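Local coordinates for protein alcohol dehydrogenase (Aeropyrum pernix, PDB 1H2B) that probably oxidises alcohols to aldehydes or ketones as a zinc-dependent dehydrogenase that binds NAD as its cofactor, at residues B[190-195]-B[259-264]; B[280-285]-B[303-308]. One frame throughout, in Å; residues are numbered along the deposited sequence.

Contacts 1 and 2 are two steps across one parallel sheet, that of the NAD-binding Rossmann fold, with their centres about 10 Å apart. Strands 255-260 and 279-283 are neighbours and join them: D260 N lies 2.9 Å from I282 O and D260 O 2.8 Å from G285 N, both probable hydrogen bonds, while F261 CE2 packs on V284 CG2. The dinucleotide lies along the C-terminal ends of both pairs. Contact 1 serves the adenosine half and the nicotinamide ribose; contact 2 takes the carboxamide. The side chain of F261 is about 11 Å from a bound zinc ion and that of V284 about 9 Å, so contact 2 stands nearer to the metal.

Contact 1: residues B[190-195]-B[259-264]; sequences VAIVGV and MDFVGS. With NAJ (nicotinamide-adenine-dinucleotide (acidic form)), chain I.
Paired with V193 across two parallel strands, D260 offers one carboxylate oxygen, OD1, to two backbone amides of its own segment. V262 N meets D260 OD1 at 2.8 Å, nearly in line with the C-O bond, whereas G263 N approaches that oxygen from above the carboxylate plane. The first of these bonds closes an Asx turn just beyond the strand. The strands themselves are joined by M259 N to A191 O, V193 N to M259 O and F261 N to V193 O, each 2.8 Å. I192 CG1, anti to the backbone N (chi1 -176°), reaches F261 CD1 at 3.8 Å, the two side chains crossing at about a right angle. G194 CA lies 3.4 Å from V262 CG2; a side chain would clash there, and G194's backbone angles also call for glycine, consistent with the start of a Rossmann GxGxxG turn. V262 also serves the dinucleotide: its CG1 touches the adenine, and V262 O accepts from O3D of the nicotinamide ribose at 2.9 Å. Helices 166-181 and 197-209 pack on the face bearing M259, I192 and F261; helix 265-270, whose T267 holds D260 OD2, packs on the face of V193 and D260, and strand 213-218 flanks strand 189-193.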
loop_
_atom_site.group_PDB
_atom_site.type_symbol
_atom_site.label_atom_id
_atom_site.label_comp_id
_atom_site.label_asym_id
_atom_site.label_seq_id
_atom_site.Cartn_x
_atom_site.Cartn_y
_atom_site.Cartn_z
ATOM N N VAL B 190 1.282 10.284 17.699
ATOM C CA VAL B 190 0.819 11.271 16.697
ATOM C C VAL B 190 0.603 12.591 17.419
ATOM O O VAL B 190 -0.071 12.633 18.434
ATOM C CB VAL B 190 -0.421 10.782 15.917
ATOM C CG1 VAL B 190 -1.585 10.356 16.822
ATOM C CG2 VAL B 190 -0.891 11.842 14.906
ATOM N N ALA B 191 1.202 13.661 16.892
ATOM C CA ALA B 191 0.930 15.023 17.397
ATOM C C ALA B 191 -0.113 15.647 16.492
ATOM O O ALA B 191 0.077 15.741 15.265
ATOM C CB ALA B 191 2.164 15.878 17.342
ATOM N N ILE B 192 -1.230 16.048 17.082
ATOM C CA ILE B 192 -2.289 16.719 16.330
ATOM C C ILE B 192 -2.194 18.165 16.779
ATOM O O ILE B 192 -2.349 18.461 17.977
ATOM C CB ILE B 192 -3.697 16.010 16.572
ATOM C CG1 ILE B 192 -4.805 16.642 15.724
ATOM C CG2 ILE B 192 -4.065 15.884 18.090
ATOM C CD1 ILE B 192 -5.238 18.019 16.176
ATOM N N VAL B 193 -1.855 19.054 15.855
ATOM C CA VAL B 193 -1.508 20.418 16.234
ATOM C C VAL B 193 -2.620 21.346 15.789
ATOM O O VAL B 193 -2.868 21.482 14.580
ATOM C CB VAL B 193 -0.182 20.818 15.545
ATOM C CG1 VAL B 193 0.158 22.285 15.868
ATOM C CG2 VAL B 193 0.931 19.854 15.941
ATOM N N GLY B 194 -3.295 21.990 16.773
ATOM C CA GLY B 194 -4.419 22.849 16.488
ATOM C C GLY B 194 -5.712 22.136 16.740
ATOM O O GLY B 194 -6.133 21.360 15.884
ATOM N N VAL B 195 -6.299 22.368 17.921
ATOM C CA VAL B 195 -7.549 21.710 18.306
ATOM C C VAL B 195 -8.693 22.652 17.961
ATOM O O VAL B 195 -9.470 23.080 18.831
ATOM C CB VAL B 195 -7.544 21.281 19.802
ATOM C CG1 VAL B 195 -8.824 20.435 20.138
ATOM C CG2 VAL B 195 -6.297 20.484 20.136
ATOM N N MET B 259 0.484 16.407 12.584
ATOM C CA MET B 259 -0.594 16.877 11.706
ATOM C C MET B 259 -0.796 18.341 12.008
ATOM O O MET B 259 -1.147 18.679 13.120
ATOM C CB MET B 259 -1.887 16.081 11.991
ATOM C CG MET B 259 -1.667 14.540 11.839
ATOM S SD MET B 259 -3.206 13.696 11.998
ATOM C CE MET B 259 -3.942 13.995 10.401
ATOM N N ASP B 260 -0.540 19.219 11.023
ATOM C CA ASP B 260 -0.687 20.650 11.284
ATOM C C ASP B 260 -2.068 21.091 10.821
ATOM O O ASP B 260 -2.309 21.175 9.601
ATOM C CB ASP B 260 0.389 21.411 10.508
ATOM C CG ASP B 260 0.356 22.886 10.800
ATOM O OD1 ASP B 260 -0.643 23.353 11.380
ATOM O OD2 ASP B 260 1.310 23.629 10.493
ATOM N N PHE B 261 -2.977 21.273 11.796
ATOM C CA PHE B 261 -4.324 21.795 11.542
ATOM C C PHE B 261 -4.435 23.271 11.908
ATOM O O PHE B 261 -5.512 23.739 12.293
ATOM C CB PHE B 261 -5.363 20.961 12.346
ATOM C CG PHE B 261 -5.572 19.603 11.795
ATOM C CD1 PHE B 261 -5.009 18.471 12.396
ATOM C CD2 PHE B 261 -6.418 19.434 10.705
ATOM C CE1 PHE B 261 -5.286 17.167 11.877
ATOM C CE2 PHE B 261 -6.662 18.142 10.152
ATOM C CZ PHE B 261 -6.119 16.995 10.790
ATOM N N VAL B 262 -3.310 23.987 11.781
ATOM C CA VAL B 262 -3.275 25.448 12.030
ATOM C C VAL B 262 -2.789 26.173 10.759
ATOM O O VAL B 262 -3.500 27.048 10.200
ATOM C CB VAL B 262 -2.301 25.781 13.160
ATOM C CG1 VAL B 262 -2.400 27.310 13.498
ATOM C CG2 VAL B 262 -2.610 24.931 14.421
ATOM N N GLY B 263 -1.566 25.845 10.328
ATOM C CA GLY B 263 -1.063 26.392 9.081
ATOM C C GLY B 263 -0.436 27.763 9.199
ATOM O O GLY B 263 -0.046 28.328 8.179
ATOM N N SER B 264 -0.320 28.298 10.416
ATOM C CA SER B 264 0.363 29.596 10.582
ATOM C C SER B 264 1.867 29.459 10.394
ATOM O O SER B 264 2.429 28.344 10.447
ATOM C CB SER B 264 0.119 30.177 11.974
ATOM O OG SER B 264 0.667 29.312 12.988
HETATM P PA NAJ I . -9.521 27.213 13.584
HETATM O O1A NAJ I . -9.298 28.698 13.660
HETATM O O2A NAJ I . -10.857 26.625 14.065
HETATM O O5B NAJ I . -8.463 26.400 14.461
HETATM C C5B NAJ I . -7.081 26.777 14.542
HETATM C C4B NAJ I . -6.626 26.230 15.885
HETATM O O4B NAJ I . -5.194 26.392 15.937
HETATM C C3B NAJ I . -7.258 26.934 17.086
HETATM O O3B NAJ I . -7.772 25.995 18.045
HETATM C C2B NAJ I . -6.045 27.709 17.580
HETATM O O2B NAJ I . -6.099 28.051 18.974
HETATM C C1B NAJ I . -4.860 26.788 17.260
HETATM N N9A NAJ I . -3.557 27.450 17.208
HETATM C C8A NAJ I . -3.212 28.749 16.811
HETATM N N7A NAJ I . -1.863 28.901 16.899
HETATM C C5A NAJ I . -1.345 27.723 17.355
HETATM C C6A NAJ I . -0.070 27.297 17.636
HETATM N N6A NAJ I . 1.004 28.091 17.530
HETATM N N1A NAJ I . 0.114 25.995 18.022
HETATM C C2A NAJ I . -0.944 25.123 18.207
HETATM N N3A NAJ I . -2.196 25.561 17.953
HETATM C C4A NAJ I . -2.389 26.841 17.540
HETATM O O3 NAJ I . -9.224 26.805 12.077
HETATM P PN NAJ I . -9.897 25.643 11.181
HETATM O O1N NAJ I . -11.100 26.143 10.527
HETATM O O2N NAJ I . -9.951 24.393 11.964
HETATM O O5D NAJ I . -8.802 25.563 10.008
HETATM C C5D NAJ I . -7.505 25.073 10.340
HETATM C C4D NAJ I . -6.559 25.340 9.180
HETATM O O4D NAJ I . -6.894 24.428 8.119
HETATM C C3D NAJ I . -6.702 26.732 8.566
HETATM O O3D NAJ I . -5.435 27.098 7.990
HETATM C C2D NAJ I . -7.721 26.507 7.440
HETATM O O2D NAJ I . -7.709 27.464 6.419
HETATM C C1D NAJ I . -7.204 25.144 6.948
HETATM N N1N NAJ I . -8.078 24.330 6.102
HETATM C C2N NAJ I . -7.452 23.459 5.260
HETATM C C3N NAJ I . -8.206 22.606 4.473
HETATM C C7N NAJ I . -7.514 21.699 3.508
HETATM O O7N NAJ I . -8.333 20.974 2.726
HETATM N N7N NAJ I . -6.193 21.513 3.426
HETATM C C4N NAJ I . -9.639 22.583 4.527
HETATM C C5N NAJ I . -10.210 23.388 5.553
HETATM C C6N NAJ I . -9.440 24.265 6.293
#

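Contact 2: residues B[280-285]-B[303-308]; sequences RLIIVG and SFEGSL. With NAJ (nicotinamide-adenine-dinucleotide (acidic form)), chain I.
R280 and E305 form a two-pronged salt bridge on the sheet face they share. R280 NE donates to E305 OE2 and R280 NH2 to E305 OE1, both at 2.8 Å, each on the syn side, with the two planes 27° apart. The bend at chi3 (63°) of R280 brings NE to OE2, whose anti lone pair takes the hydroxyl of S303 (S303 OG to E305 OE2 2.7 Å). R280 NH1 has further partners in K179 O and T183 OG1. A leucine in place of R280 would probably leave the buried E305 carboxylate without its positive mate and K179 O without this donor.

Backbone bonds run the length of the pair: L281 N to S303 O, E305 N to L281 O (2.7 Å), I283 N to E305 O and S307 N to I283 O. Apolar contacts occupy the opposite face, where L281 CB meets the edge of the F304 ring at CD2 (3.8 Å) and I283 CD1 touches F304 CB.

Beyond the strands, the carboxamide N7N of the NAD donates to V284 O (3.0 Å) and S307 O (2.9 Å). Along the outer edge of strand 303-306, S303, F304 and E305 continue the sheet, antiparallel, into a second subunit. The chemistry implies a buried carboxylate whose charge is probably balanced within the sheet and, at the strands' C-terminal ends, two carbonyls that would fix the nicotinamide amide's rotation.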
loop_
_atom_site.group_PDB
_atom_site.type_symbol
_atom_site.label_atom_id
_atom_site.label_comp_id
_atom_site.label_asym_id
_atom_site.label_seq_id
_atom_site.Cartn_x
_atom_site.Cartn_y
_atom_site.Cartn_z
ATOM N N ARG B 280 6.323 11.683 9.516
ATOM C CA ARG B 280 5.508 12.272 8.438
ATOM C C ARG B 280 4.746 13.421 8.999
ATOM O O ARG B 280 4.028 13.275 10.025
ATOM C CB ARG B 280 4.533 11.276 7.882
ATOM C CG ARG B 280 5.197 10.000 7.291
ATOM C CD ARG B 280 4.191 8.929 7.077
ATOM N NE ARG B 280 3.175 9.315 6.091
ATOM C CZ ARG B 280 1.929 8.891 6.072
ATOM N NH1 ARG B 280 1.507 8.072 7.047
ATOM N NH2 ARG B 280 1.080 9.315 5.133
ATOM N N LEU B 281 4.909 14.576 8.352
ATOM C CA LEU B 281 4.096 15.751 8.699
ATOM C C LEU B 281 2.974 15.872 7.683
ATOM O O LEU B 281 3.234 16.052 6.487
ATOM C CB LEU B 281 4.969 17.018 8.727
ATOM C CG LEU B 281 4.208 18.356 8.834
ATOM C CD1 LEU B 281 3.384 18.472 10.121
ATOM C CD2 LEU B 281 5.268 19.460 8.711
ATOM N N ILE B 282 1.736 15.783 8.152
ATOM C CA ILE B 282 0.592 15.967 7.275
ATOM C C ILE B 282 0.187 17.416 7.388
ATOM O O ILE B 282 -0.149 17.894 8.487
ATOM C CB ILE B 282 -0.589 15.044 7.655
ATOM C CG1 ILE B 282 -0.146 13.580 7.864
ATOM C CG2 ILE B 282 -1.718 15.205 6.619
ATOM C CD1 ILE B 282 0.623 13.008 6.762
ATOM N N ILE B 283 0.346 18.158 6.292
ATOM C CA ILE B 283 0.036 19.591 6.254
ATOM C C ILE B 283 -1.400 19.794 5.759
ATOM O O ILE B 283 -1.739 19.420 4.624
ATOM C CB ILE B 283 1.043 20.324 5.340
ATOM C CG1 ILE B 283 2.425 20.203 5.978
ATOM C CG2 ILE B 283 0.665 21.807 5.151
ATOM C CD1 ILE B 283 3.578 20.683 5.034
ATOM N N VAL B 284 -2.214 20.378 6.646
ATOM C CA VAL B 284 -3.622 20.613 6.368
ATOM C C VAL B 284 -3.889 22.105 6.439
ATOM O O VAL B 284 -4.426 22.712 5.482
ATOM C CB VAL B 284 -4.549 19.876 7.360
ATOM C CG1 VAL B 284 -5.984 20.229 6.986
ATOM C CG2 VAL B 284 -4.305 18.368 7.291
ATOM N N GLY B 285 -3.531 22.711 7.569
ATOM C CA GLY B 285 -3.588 24.183 7.643
ATOM C C GLY B 285 -2.650 24.830 6.625
ATOM O O GLY B 285 -1.632 24.243 6.230
ATOM N N SER B 303 8.939 13.032 5.699
ATOM C CA SER B 303 8.125 13.542 4.584
ATOM C C SER B 303 7.167 14.617 5.065
ATOM O O SER B 303 6.790 14.651 6.212
ATOM C CB SER B 303 7.327 12.448 3.869
ATOM O OG SER B 303 6.472 11.762 4.802
ATOM N N PHE B 304 6.781 15.481 4.149
ATOM C CA PHE B 304 5.823 16.546 4.373
ATOM C C PHE B 304 4.732 16.356 3.330
ATOM O O PHE B 304 4.997 16.385 2.135
ATOM C CB PHE B 304 6.482 17.900 4.122
ATOM C CG PHE B 304 7.747 18.156 4.970
ATOM C CD1 PHE B 304 8.835 18.780 4.406
ATOM C CD2 PHE B 304 7.833 17.775 6.292
ATOM C CE1 PHE B 304 10.010 19.024 5.157
ATOM C CE2 PHE B 304 9.017 18.015 7.053
ATOM C CZ PHE B 304 10.075 18.613 6.490
ATOM N N GLU B 305 3.506 16.106 3.764
ATOM C CA GLU B 305 2.476 15.633 2.814
ATOM C C GLU B 305 1.240 16.499 2.934
ATOM O O GLU B 305 0.587 16.520 3.999
ATOM C CB GLU B 305 2.083 14.193 3.177
ATOM C CG GLU B 305 3.281 13.227 3.053
ATOM C CD GLU B 305 2.997 11.862 3.627
ATOM O OE1 GLU B 305 1.883 11.329 3.360
ATOM O OE2 GLU B 305 3.897 11.296 4.282
ATOM N N GLY B 306 0.877 17.188 1.847
ATOM C CA GLY B 306 -0.350 17.961 1.904
ATOM C C GLY B 306 -1.570 17.063 1.885
ATOM O O GLY B 306 -1.542 15.939 1.380
ATOM N N SER B 307 -2.656 17.586 2.461
ATOM C CA SER B 307 -3.927 16.878 2.371
ATOM C C SER B 307 -4.988 17.914 2.055
ATOM O O SER B 307 -4.973 18.985 2.649
ATOM C CB SER B 307 -4.252 16.177 3.700
ATOM O OG SER B 307 -5.200 15.143 3.479
ATOM N N LEU B 308 -5.878 17.595 1.117
ATOM C CA LEU B 308 -6.815 18.563 0.536
ATOM C C LEU B 308 -8.239 17.984 0.663
ATOM O O LEU B 308 -8.579 17.033 -0.038
ATOM C CB LEU B 308 -6.490 18.775 -0.960
ATOM C CG LEU B 308 -7.481 19.693 -1.714
ATOM C CD1 LEU B 308 -7.480 21.102 -1.140
ATOM C CD2 LEU B 308 -7.052 19.725 -3.209
HETATM P PA NAJ I . -9.521 27.213 13.584
HETATM O O1A NAJ I . -9.298 28.698 13.660
HETATM O O2A NAJ I . -10.857 26.625 14.065
HETATM O O5B NAJ I . -8.463 26.400 14.461
HETATM C C5B NAJ I . -7.081 26.777 14.542
HETATM C C4B NAJ I . -6.626 26.230 15.885
HETATM O O4B NAJ I . -5.194 26.392 15.937
HETATM C C3B NAJ I . -7.258 26.934 17.086
HETATM O O3B NAJ I . -7.772 25.995 18.045
HETATM C C2B NAJ I . -6.045 27.709 17.580
HETATM O O2B NAJ I . -6.099 28.051 18.974
HETATM C C1B NAJ I . -4.860 26.788 17.260
HETATM N N9A NAJ I . -3.557 27.450 17.208
HETATM C C8A NAJ I . -3.212 28.749 16.811
HETATM N N7A NAJ I . -1.863 28.901 16.899
HETATM C C5A NAJ I . -1.345 27.723 17.355
HETATM C C6A NAJ I . -0.070 27.297 17.636
HETATM N N6A NAJ I . 1.004 28.091 17.530
HETATM N N1A NAJ I . 0.114 25.995 18.022
HETATM C C2A NAJ I . -0.944 25.123 18.207
HETATM N N3A NAJ I . -2.196 25.561 17.953
HETATM C C4A NAJ I . -2.389 26.841 17.540
HETATM O O3 NAJ I . -9.224 26.805 12.077
HETATM P PN NAJ I . -9.897 25.643 11.181
HETATM O O1N NAJ I . -11.100 26.143 10.527
HETATM O O2N NAJ I . -9.951 24.393 11.964
HETATM O O5D NAJ I . -8.802 25.563 10.008
HETATM C C5D NAJ I . -7.505 25.073 10.340
HETATM C C4D NAJ I . -6.559 25.340 9.180
HETATM O O4D NAJ I . -6.894 24.428 8.119
HETATM C C3D NAJ I . -6.702 26.732 8.566
HETATM O O3D NAJ I . -5.435 27.098 7.990
HETATM C C2D NAJ I . -7.721 26.507 7.440
HETATM O O2D NAJ I . -7.709 27.464 6.419
HETATM C C1D NAJ I . -7.204 25.144 6.948
HETATM N N1N NAJ I . -8.078 24.330 6.102
HETATM C C2N NAJ I . -7.452 23.459 5.260
HETATM C C3N NAJ I . -8.206 22.606 4.473
HETATM C C7N NAJ I . -7.514 21.699 3.508
HETATM O O7N NAJ I . -8.333 20.974 2.726
HETATM N N7N NAJ I . -6.193 21.513 3.426
HETATM C C4N NAJ I . -9.639 22.583 4.527
HETATM C C5N NAJ I . -10.210 23.388 5.553
HETATM C C6N NAJ I . -9.440 24.265 6.293
#